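Local atomic coordinates of 3-carboxy-cis,cis-muconate cycloisomerase (Acinetobacter calcoaceticus, PDB entry 1Q5N), a protein that is a cycloisomerase of the fumarase/aspartase superfamily, a largely helical enzyme assembled here from four copies of the chain. Residues V31-A36 against Q111-T116; L170-S175 against V251-R256; Y310-Q315 against H325-S330. All blocks are in the same frame, centred on the assembly; numbering follows the deposited sequence.

Interaction 1: residues V31-A36 against Q111-T116; sequences VEAEVA and QDILDT
Ile-113 is the residue most buried by this contact, and it meets both Ala-33 and Glu-34. Its CG1-CD1 branch does the touching: CD1 lies 4.3 Å from Ala-33 CB, and CG1 lies 3.5 Å from Glu-34 OE2. With a chi1 of -58°, CG1 is opposite the carbonyl carbon and beside the backbone N, which carries this branch to the end of the glutamate.

Ala-33, second in buried surface, directs its methyl toward 111-116. Besides CD1, that methyl meets the next turn of the helix at Thr-116, where CB and Thr-116 CG2 are 4.0 Å apart. This is plain helix-helix packing, joining helix 23-43 to helix 110-146 through a small alanine at the nearest backbone approach, Ala-33 CA to Ile-113 CA 6.2 Å. No hydrogen bond spans the two segments.

Glu-34 reaches the isoleucine by bending. Its chi2 of -70° folds the chain, and the two side chains cross at about a right angle. OE2 therefore rests against aliphatic carbon, while its polar need is met by a hydrogen bond with His-105 ND1. This buried carboxylate is thus in van der Waals contact with the isoleucine and in polar contact with a loop residue.

The short segments approach to 9.3 Å between axes, with 120° between their directions, so they cross steeply. Helix 210-221 packs on the pair through Tyr-217, against Ala-33, and Leu-221, against Thr-116. Helix 82-94 adds Phe-85 and Val-86 against Glu-34, and helix 323-351 touches Gln-111, Leu-114 and Asp-115 through Trp-324.

Interaction 2: residues L170-S175 against V251-R256; sequences LARWAS and VGKMAR
Arg-172 and Lys-253, two cationic side chains, come together in this buried contact with NH2 of the arginine and NZ of the lysine only 4.0 Å apart. Beside them, Met-254 lies over a face of the Trp-173 indole, in a contact that is both CH-pi and Met-aromatic. Its CG stands 3.6 Å from the centroid of the five-membered ring and just 7° off the normal; SD is 4.4 Å from the same centroid, still over the face. A bend at chi3 (63°) brings the methyl back toward the six-membered ring, so that CE comes within 3.4 Å of Trp-173 CE3.

Lys-253 meets the indole too, from an oblique direction: its CD is 3.9 Å from Trp-173 NE1. That nitrogen is buried by the contact and has no hydrogen-bond partner in the model. The lysine chain crosses both the tryptophan and the arginine at about a right angle, and its CE touches Arg-172 NH2 at 3.8 Å.

The closeness of the two cations is consistent with the anionic and carbonyl groups around them. Arg-172 forms salt bridges with Glu-318 and Glu-233 of the second subunit. Lys-253 NZ is bound by Asp-257 of its own chain and by the carbonyl oxygens of Gln-315 and His-317 of the second subunit. These acceptors would be expected to offset the like charges.

The two segments run nearly antiparallel, at 163°, with axes 11.1 Å apart, a spacing occupied by the indole, the methionine and the lysine chain. Helix 323-351 packs on Met-254 through Thr-345 and Leu-349, helix 290-311 covers Ala-255, and helix 110-146 lies against Ala-174 on helix 166-191.

Interaction 3: residues Y310-Q315 against H325-S330; sequences YQSMVQ and HAEWLS
Gln-315 and Glu-327 bring their side chains together at about a right angle, with the amide and carboxylate planes 41° apart and Gln-315 NE2 3.0 Å from Glu-327 OE2. The turn of the amide is set within its own segment. NE2 donates to Ser-312 O at 2.8 Å, with an N-H...O angle of 162°, and the acceptor lies in the amide plane. This bond would restrain the rotation of the amide.

Glu-327 is extended beyond CG (chi2 170°), which carries its carboxylate out from helix 323-351 to the glutamine. Its other oxygen, OE1, forms a salt bridge with Arg-234, so the carboxylate is held by a cation as well as lying next to the amide. Nearer the helix, the aliphatic part of Glu-327 serves as packing surface: CG is 4.0 Å from Ser-312 CB.

Ser-312 is directed toward 325-330, and its OG lies 3.7 Å from Ala-326 CB. The hydroxyl is hydrogen-bonded to Ala-323 O, and a water donates to Ser-312 OG at 2.9 Å. The same water is 2.9 Å from Ser-330 OG, bridging the segments one turn further along.

Gln-311 to Val-314 form a type I beta turn, and the chain later returns as helix 323-351. Ser-330 packs on Ser-308 and Ile-309 while Ser-312 meets Ala-326, consistent with a connection between two successive long helices, 290-311 and 323-351, that lie against each other. Long helices packed in this way are in keeping with the central helical bundle of the fumarase/aspartase superfamily.

Overall arrangement
All three contacts are buried, yet they share no helix: interaction 1 joins 23-43 to 110-146, interaction 2 joins 166-191 to 235-261, and interaction 3 joins 290-311 and its following turn to 323-351. Their centres lie about 27, 12 and 20 Å, respectively, from the centre of the chain. No other subunit touches the segments of interaction 1, whereas interactions 2 and 3 both border the second subunit, where Lys-253 bonds to Gln-315 O of the neighbouring copy. The chemistry also differs: aliphatic packing and one buried carboxylate in interaction 1, aromatic and cationic groups in interaction 2, polar groups and a water in interaction 3. Arg-234 ties interactions 1 and 3 by salt bridges to Asp-115 and Glu-327.

Interaction 1: residues V31-A36 against Q111-T116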
loop_
_atom_site.group_PDB
_atom_site.type_symbol
_atom_site.label_atom_id
_atom_site.label_comp_id
_atom_site.label_asym_id
_atom_site.label_seq_id
_atom_site.Cartn_x
_atom_site.Cartn_y
_atom_site.Cartn_z
ATOM N N VAL A 31 6.083 -30.920 11.645
ATOM C CA VAL A 31 6.441 -32.262 12.071
ATOM C C VAL A 31 7.660 -32.681 11.232
ATOM O O VAL A 31 8.677 -33.146 11.767
ATOM C CB VAL A 31 5.282 -33.249 11.838
ATOM C CG1 VAL A 31 5.795 -34.722 11.942
ATOM C CG2 VAL A 31 4.155 -32.982 12.868
ATOM N N GLU A 32 7.581 -32.461 9.930
ATOM C CA GLU A 32 8.674 -32.833 9.066
ATOM C C GLU A 32 9.992 -32.170 9.494
ATOM O O GLU A 32 11.070 -32.803 9.470
ATOM C CB GLU A 32 8.319 -32.443 7.644
ATOM C CG GLU A 32 9.302 -32.897 6.569
ATOM C CD GLU A 32 8.761 -32.591 5.150
ATOM O OE1 GLU A 32 7.507 -32.545 4.967
ATOM O OE2 GLU A 32 9.584 -32.410 4.216
ATOM N N ALA A 33 9.910 -30.889 9.868
ATOM C CA ALA A 33 11.089 -30.156 10.332
ATOM C C ALA A 33 11.689 -30.766 11.643
ATOM O O ALA A 33 12.919 -30.798 11.821
ATOM C CB ALA A 33 10.737 -28.689 10.578
ATOM N N GLU A 34 10.811 -31.183 12.565
ATOM C CA GLU A 34 11.243 -31.775 13.832
ATOM C C GLU A 34 11.958 -33.126 13.593
ATOM O O GLU A 34 13.020 -33.388 14.167
ATOM C CB GLU A 34 10.046 -31.941 14.763
ATOM C CG GLU A 34 9.486 -30.630 15.306
ATOM C CD GLU A 34 10.404 -29.941 16.305
ATOM O OE1 GLU A 34 11.521 -30.418 16.568
ATOM O OE2 GLU A 34 10.006 -28.905 16.840
ATOM N N VAL A 35 11.396 -33.935 12.691
ATOM C CA VAL A 35 11.973 -35.216 12.323
ATOM C C VAL A 35 13.342 -34.997 11.722
ATOM O O VAL A 35 14.289 -35.652 12.114
ATOM C CB VAL A 35 11.104 -35.955 11.282
ATOM C CG1 VAL A 35 11.820 -37.185 10.775
ATOM C CG2 VAL A 35 9.799 -36.353 11.901
ATOM N N ALA A 36 13.469 -34.059 10.791
ATOM C CA ALA A 36 14.761 -33.855 10.157
ATOM C C ALA A 36 15.813 -33.425 11.161
ATOM O O ALA A 36 16.991 -33.788 11.034
ATOM C CB ALA A 36 14.648 -32.834 9.036
ATOM N N GLN A 111 11.085 -19.998 16.076
ATOM C CA GLN A 111 11.250 -19.454 14.742
ATOM C C GLN A 111 12.008 -20.424 13.776
ATOM O O GLN A 111 11.774 -20.389 12.563
ATOM C CB GLN A 111 11.923 -18.051 14.810
ATOM C CG GLN A 111 11.980 -17.396 13.425
ATOM C CD GLN A 111 12.322 -15.910 13.412
ATOM O OE1 GLN A 111 12.642 -15.303 14.467
ATOM N NE2 GLN A 111 12.288 -15.306 12.189
ATOM N N ASP A 112 12.902 -21.270 14.284
ATOM C CA ASP A 112 13.590 -22.192 13.385
ATOM C C ASP A 112 12.547 -23.112 12.727
ATOM O O ASP A 112 12.553 -23.306 11.521
ATOM C CB ASP A 112 14.591 -23.079 14.129
ATOM C CG ASP A 112 15.697 -22.287 14.798
ATOM O OD1 ASP A 112 16.173 -21.287 14.199
ATOM O OD2 ASP A 112 16.096 -22.674 15.930
ATOM N N ILE A 113 11.650 -23.669 13.532
ATOM C CA ILE A 113 10.658 -24.584 13.015
ATOM C C ILE A 113 9.616 -23.847 12.120
ATOM O O ILE A 113 9.200 -24.356 11.095
ATOM C CB ILE A 113 9.927 -25.285 14.195
ATOM C CG1 ILE A 113 10.933 -26.030 15.074
ATOM C CG2 ILE A 113 8.844 -26.215 13.668
ATOM C CD1 ILE A 113 11.852 -26.994 14.342
ATOM N N LEU A 114 9.195 -22.656 12.532
ATOM C CA LEU A 114 8.217 -21.889 11.760
ATOM C C LEU A 114 8.799 -21.430 10.418
ATOM O O LEU A 114 8.151 -21.626 9.393
ATOM C CB LEU A 114 7.717 -20.699 12.596
ATOM C CG LEU A 114 6.891 -21.207 13.804
ATOM C CD1 LEU A 114 6.634 -20.093 14.748
ATOM C CD2 LEU A 114 5.569 -21.821 13.353
ATOM N N ASP A 115 10.013 -20.855 10.413
ATOM C CA ASP A 115 10.625 -20.425 9.151
ATOM C C ASP A 115 10.956 -21.620 8.227
ATOM O O ASP A 115 10.841 -21.520 6.982
ATOM C CB ASP A 115 11.928 -19.649 9.369
ATOM C CG ASP A 115 11.708 -18.235 9.833
ATOM O OD1 ASP A 115 10.540 -17.778 9.911
ATOM O OD2 ASP A 115 12.728 -17.582 10.121
ATOM N N THR A 116 11.366 -22.751 8.822
ATOM C CA THR A 116 11.678 -23.905 8.001
ATOM C C THR A 116 10.375 -24.448 7.380
ATOM O O THR A 116 10.337 -24.768 6.201
ATOM C CB THR A 116 12.454 -25.032 8.811
ATOM O OG1 THR A 116 13.769 -24.565 9.162
ATOM C CG2 THR A 116 12.563 -26.303 7.960
#

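Interaction 2: residues L170-S175 against V251-R256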
loop_
_atom_site.group_PDB
_atom_site.type_symbol
_atom_site.label_atom_id
_atom_site.label_comp_id
_atom_site.label_asym_id
_atom_site.label_seq_id
_atom_site.Cartn_x
_atom_site.Cartn_y
_atom_site.Cartn_z
ATOM N N LEU A 170 -0.281 -11.898 -28.142
ATOM C CA LEU A 170 0.041 -13.200 -27.555
ATOM C C LEU A 170 1.558 -13.414 -27.413
ATOM O O LEU A 170 2.021 -13.979 -26.395
ATOM C CB LEU A 170 -0.587 -14.335 -28.375
ATOM C CG LEU A 170 -2.121 -14.368 -28.209
ATOM C CD1 LEU A 170 -2.794 -15.189 -29.332
ATOM C CD2 LEU A 170 -2.414 -14.982 -26.875
ATOM N N ALA A 171 2.334 -12.943 -28.395
ATOM C CA ALA A 171 3.781 -13.105 -28.298
ATOM C C ALA A 171 4.320 -12.230 -27.151
ATOM O O ALA A 171 5.229 -12.645 -26.414
ATOM C CB ALA A 171 4.462 -12.743 -29.641
ATOM N N ARG A 172 3.765 -11.021 -27.013
ATOM C CA ARG A 172 4.170 -10.112 -25.945
ATOM C C ARG A 172 3.913 -10.795 -24.553
ATOM O O ARG A 172 4.771 -10.766 -23.665
ATOM C CB ARG A 172 3.404 -8.781 -26.071
ATOM C CG ARG A 172 3.980 -7.831 -27.120
ATOM C CD ARG A 172 2.935 -6.775 -27.554
ATOM N NE ARG A 172 2.324 -6.086 -26.402
ATOM C CZ ARG A 172 1.165 -5.436 -26.451
ATOM N NH1 ARG A 172 0.500 -5.372 -27.592
ATOM N NH2 ARG A 172 0.648 -4.885 -25.349
ATOM N N TRP A 173 2.758 -11.443 -24.400
ATOM C CA TRP A 173 2.437 -12.117 -23.154
ATOM C C TRP A 173 3.348 -13.330 -22.893
ATOM O O TRP A 173 3.773 -13.597 -21.733
ATOM C CB TRP A 173 0.954 -12.544 -23.137
ATOM C CG TRP A 173 0.028 -11.401 -23.316
ATOM C CD1 TRP A 173 0.311 -10.078 -23.101
ATOM C CD2 TRP A 173 -1.359 -11.458 -23.666
ATOM N NE1 TRP A 173 -0.810 -9.326 -23.285
ATOM C CE2 TRP A 173 -1.847 -10.145 -23.636
ATOM C CE3 TRP A 173 -2.232 -12.505 -23.996
ATOM C CZ2 TRP A 173 -3.176 -9.823 -23.932
ATOM C CZ3 TRP A 173 -3.577 -12.192 -24.288
ATOM C CH2 TRP A 173 -4.029 -10.859 -24.250
ATOM N N ALA A 174 3.642 -14.058 -23.968
ATOM C CA ALA A 174 4.487 -15.235 -23.888
ATOM C C ALA A 174 5.862 -14.831 -23.383
ATOM O O ALA A 174 6.391 -15.405 -22.442
ATOM C CB ALA A 174 4.603 -15.918 -25.276
ATOM N N SER A 175 6.449 -13.839 -24.019
ATOM C CA SER A 175 7.777 -13.401 -23.618
ATOM C C SER A 175 7.777 -12.925 -22.128
ATOM O O SER A 175 8.778 -13.084 -21.422
ATOM C CB SER A 175 8.227 -12.286 -24.585
ATOM O OG SER A 175 9.538 -11.847 -24.328
ATOM N N VAL A 251 -0.609 -11.207 -15.484
ATOM C CA VAL A 251 -1.903 -11.744 -15.921
ATOM C C VAL A 251 -3.018 -10.715 -15.684
ATOM O O VAL A 251 -4.084 -10.760 -16.331
ATOM C CB VAL A 251 -2.221 -13.149 -15.278
ATOM C CG1 VAL A 251 -1.115 -14.149 -15.691
ATOM C CG2 VAL A 251 -2.316 -13.067 -13.751
ATOM N N GLY A 252 -2.752 -9.780 -14.761
ATOM C CA GLY A 252 -3.692 -8.690 -14.495
ATOM C C GLY A 252 -3.772 -7.880 -15.800
ATOM O O GLY A 252 -4.846 -7.528 -16.258
ATOM N N LYS A 253 -2.619 -7.598 -16.408
ATOM C CA LYS A 253 -2.602 -6.829 -17.650
ATOM C C LYS A 253 -3.357 -7.573 -18.770
ATOM O O LYS A 253 -4.086 -6.949 -19.555
ATOM C CB LYS A 253 -1.133 -6.526 -18.064
ATOM C CG LYS A 253 -1.000 -5.668 -19.346
ATOM C CD LYS A 253 -1.007 -6.510 -20.647
ATOM C CE LYS A 253 -0.693 -5.644 -21.876
ATOM N NZ LYS A 253 -1.685 -4.536 -22.104
ATOM N N MET A 254 -3.191 -8.907 -18.823
ATOM C CA MET A 254 -3.871 -9.724 -19.825
ATOM C C MET A 254 -5.402 -9.700 -19.586
ATOM O O MET A 254 -6.173 -9.544 -20.526
ATOM C CB MET A 254 -3.326 -11.146 -19.750
ATOM C CG MET A 254 -1.820 -11.203 -20.083
ATOM S SD MET A 254 -1.208 -12.833 -19.683
ATOM C CE MET A 254 -2.159 -13.886 -20.840
ATOM N N ALA A 255 -5.826 -9.816 -18.326
ATOM C CA ALA A 255 -7.254 -9.820 -18.000
ATOM C C ALA A 255 -7.875 -8.443 -18.334
ATOM O O ALA A 255 -9.048 -8.361 -18.751
ATOM C CB ALA A 255 -7.482 -10.144 -16.470
ATOM N N ARG A 256 -7.122 -7.365 -18.106
ATOM C CA ARG A 256 -7.665 -6.048 -18.475
ATOM C C ARG A 256 -7.927 -6.071 -19.996
ATOM O O ARG A 256 -8.991 -5.675 -20.439
ATOM C CB ARG A 256 -6.675 -4.921 -18.125
ATOM C CG ARG A 256 -6.973 -3.492 -18.704
ATOM C CD ARG A 256 -8.347 -2.915 -18.322
ATOM N NE ARG A 256 -8.676 -3.021 -16.905
ATOM C CZ ARG A 256 -8.113 -2.306 -15.928
ATOM N NH1 ARG A 256 -7.147 -1.403 -16.202
ATOM N NH2 ARG A 256 -8.558 -2.444 -14.684
#

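Interaction 3: residues Y310-Q315 against H325-S330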
loop_
_atom_site.group_PDB
_atom_site.type_symbol
_atom_site.label_atom_id
_atom_site.label_comp_id
_atom_site.label_asym_id
_atom_site.label_seq_id
_atom_site.Cartn_x
_atom_site.Cartn_y
_atom_site.Cartn_z
ATOM N N TYR A 310 6.839 -5.802 2.448
ATOM C CA TYR A 310 7.978 -4.889 2.515
ATOM C C TYR A 310 8.094 -4.180 3.883
ATOM O O TYR A 310 9.211 -4.017 4.370
ATOM C CB TYR A 310 7.912 -3.849 1.404
ATOM C CG TYR A 310 8.558 -4.342 0.112
ATOM C CD1 TYR A 310 9.952 -4.277 -0.077
ATOM C CD2 TYR A 310 7.770 -4.938 -0.902
ATOM C CE1 TYR A 310 10.541 -4.793 -1.226
ATOM C CE2 TYR A 310 8.360 -5.461 -2.054
ATOM C CZ TYR A 310 9.725 -5.385 -2.213
ATOM O OH TYR A 310 10.258 -5.891 -3.358
ATOM N N GLN A 311 6.981 -3.741 4.498
ATOM C CA GLN A 311 7.087 -3.140 5.837
ATOM C C GLN A 311 7.650 -4.224 6.808
ATOM O O GLN A 311 8.368 -3.902 7.728
ATOM C CB GLN A 311 5.743 -2.750 6.454
ATOM C CG GLN A 311 4.965 -1.604 5.927
ATOM C CD GLN A 311 3.585 -1.574 6.655
ATOM O OE1 GLN A 311 3.558 -1.393 7.884
ATOM N NE2 GLN A 311 2.465 -1.786 5.909
ATOM N N SER A 312 7.300 -5.496 6.615
ATOM C CA SER A 312 7.790 -6.538 7.485
ATOM C C SER A 312 9.314 -6.730 7.553
ATOM O O SER A 312 9.800 -7.502 8.379
ATOM C CB SER A 312 7.126 -7.878 7.155
ATOM O OG SER A 312 5.877 -7.964 7.817
ATOM N N MET A 313 10.060 -6.050 6.688
ATOM C CA MET A 313 11.533 -6.130 6.733
ATOM C C MET A 313 12.078 -5.423 7.953
ATOM O O MET A 313 13.172 -5.754 8.413
ATOM C CB MET A 313 12.152 -5.471 5.488
ATOM C CG MET A 313 11.721 -6.243 4.257
ATOM S SD MET A 313 12.934 -6.389 3.056
ATOM C CE MET A 313 14.267 -7.164 3.966
ATOM N N VAL A 314 11.345 -4.433 8.466
ATOM C CA VAL A 314 11.870 -3.696 9.617
ATOM C C VAL A 314 11.580 -4.521 10.884
ATOM O O VAL A 314 10.486 -4.452 11.433
ATOM C CB VAL A 314 11.256 -2.261 9.669
ATOM C CG1 VAL A 314 11.889 -1.482 10.847
ATOM C CG2 VAL A 314 11.541 -1.519 8.330
ATOM N N GLN A 315 12.580 -5.289 11.328
ATOM C CA GLN A 315 12.412 -6.209 12.451
ATOM C C GLN A 315 13.388 -5.883 13.573
ATOM O O GLN A 315 14.566 -5.625 13.311
ATOM C CB GLN A 315 12.664 -7.659 11.985
ATOM C CG GLN A 315 11.921 -8.103 10.730
ATOM C CD GLN A 315 11.164 -9.429 10.928
ATOM O OE1 GLN A 315 11.529 -10.215 11.794
ATOM N NE2 GLN A 315 10.107 -9.676 10.114
ATOM N N HIS A 325 5.129 -11.564 12.745
ATOM C CA HIS A 325 3.758 -12.083 12.840
ATOM C C HIS A 325 2.941 -11.752 11.542
ATOM O O HIS A 325 2.183 -12.590 11.047
ATOM C CB HIS A 325 3.050 -11.450 14.071
ATOM C CG HIS A 325 3.463 -12.055 15.383
ATOM N ND1 HIS A 325 4.766 -12.040 15.836
ATOM C CD2 HIS A 325 2.775 -12.815 16.268
ATOM C CE1 HIS A 325 4.872 -12.774 16.931
ATOM N NE2 HIS A 325 3.675 -13.255 17.211
ATOM N N ALA A 326 3.115 -10.545 10.995
ATOM C CA ALA A 326 2.346 -10.119 9.815
ATOM C C ALA A 326 2.640 -10.989 8.597
ATOM O O ALA A 326 1.765 -11.219 7.784
ATOM C CB ALA A 326 2.621 -8.655 9.494
ATOM N N GLU A 327 3.877 -11.471 8.479
ATOM C CA GLU A 327 4.259 -12.354 7.355
ATOM C C GLU A 327 3.394 -13.605 7.328
ATOM O O GLU A 327 3.084 -14.135 6.246
ATOM C CB GLU A 327 5.715 -12.864 7.458
ATOM C CG GLU A 327 6.858 -11.848 7.409
ATOM C CD GLU A 327 8.211 -12.526 7.773
ATOM O OE1 GLU A 327 8.342 -13.773 7.639
ATOM O OE2 GLU A 327 9.133 -11.823 8.193
ATOM N N TRP A 328 3.027 -14.110 8.503
ATOM C CA TRP A 328 2.239 -15.329 8.514
ATOM C C TRP A 328 0.904 -15.128 7.827
ATOM O O TRP A 328 0.282 -16.105 7.419
ATOM C CB TRP A 328 1.992 -15.849 9.947
ATOM C CG TRP A 328 3.210 -15.976 10.795
ATOM C CD1 TRP A 328 4.520 -16.183 10.374
ATOM C CD2 TRP A 328 3.256 -15.900 12.220
ATOM N NE1 TRP A 328 5.362 -16.237 11.461
ATOM C CE2 TRP A 328 4.620 -16.062 12.605
ATOM C CE3 TRP A 328 2.282 -15.700 13.217
ATOM C CZ2 TRP A 328 5.025 -16.037 13.941
ATOM C CZ3 TRP A 328 2.687 -15.677 14.561
ATOM C CH2 TRP A 328 4.045 -15.840 14.909
ATOM N N LEU A 329 0.433 -13.882 7.760
ATOM C CA LEU A 329 -0.830 -13.601 7.109
ATOM C C LEU A 329 -0.651 -13.183 5.653
ATOM O O LEU A 329 -1.445 -13.540 4.815
ATOM C CB LEU A 329 -1.567 -12.467 7.819
ATOM C CG LEU A 329 -2.082 -12.863 9.215
ATOM C CD1 LEU A 329 -2.663 -11.654 9.904
ATOM C CD2 LEU A 329 -3.128 -13.952 9.122
ATOM N N SER A 330 0.401 -12.443 5.333
ATOM C CA SER A 330 0.509 -11.964 3.979
ATOM C C SER A 330 1.079 -12.920 2.935
ATOM O O SER A 330 0.496 -13.051 1.863
ATOM C CB SER A 330 1.307 -10.652 3.988
ATOM O OG SER A 330 2.665 -10.931 4.329
HETATM O O HOH W 1 3.761 -8.797 5.975
#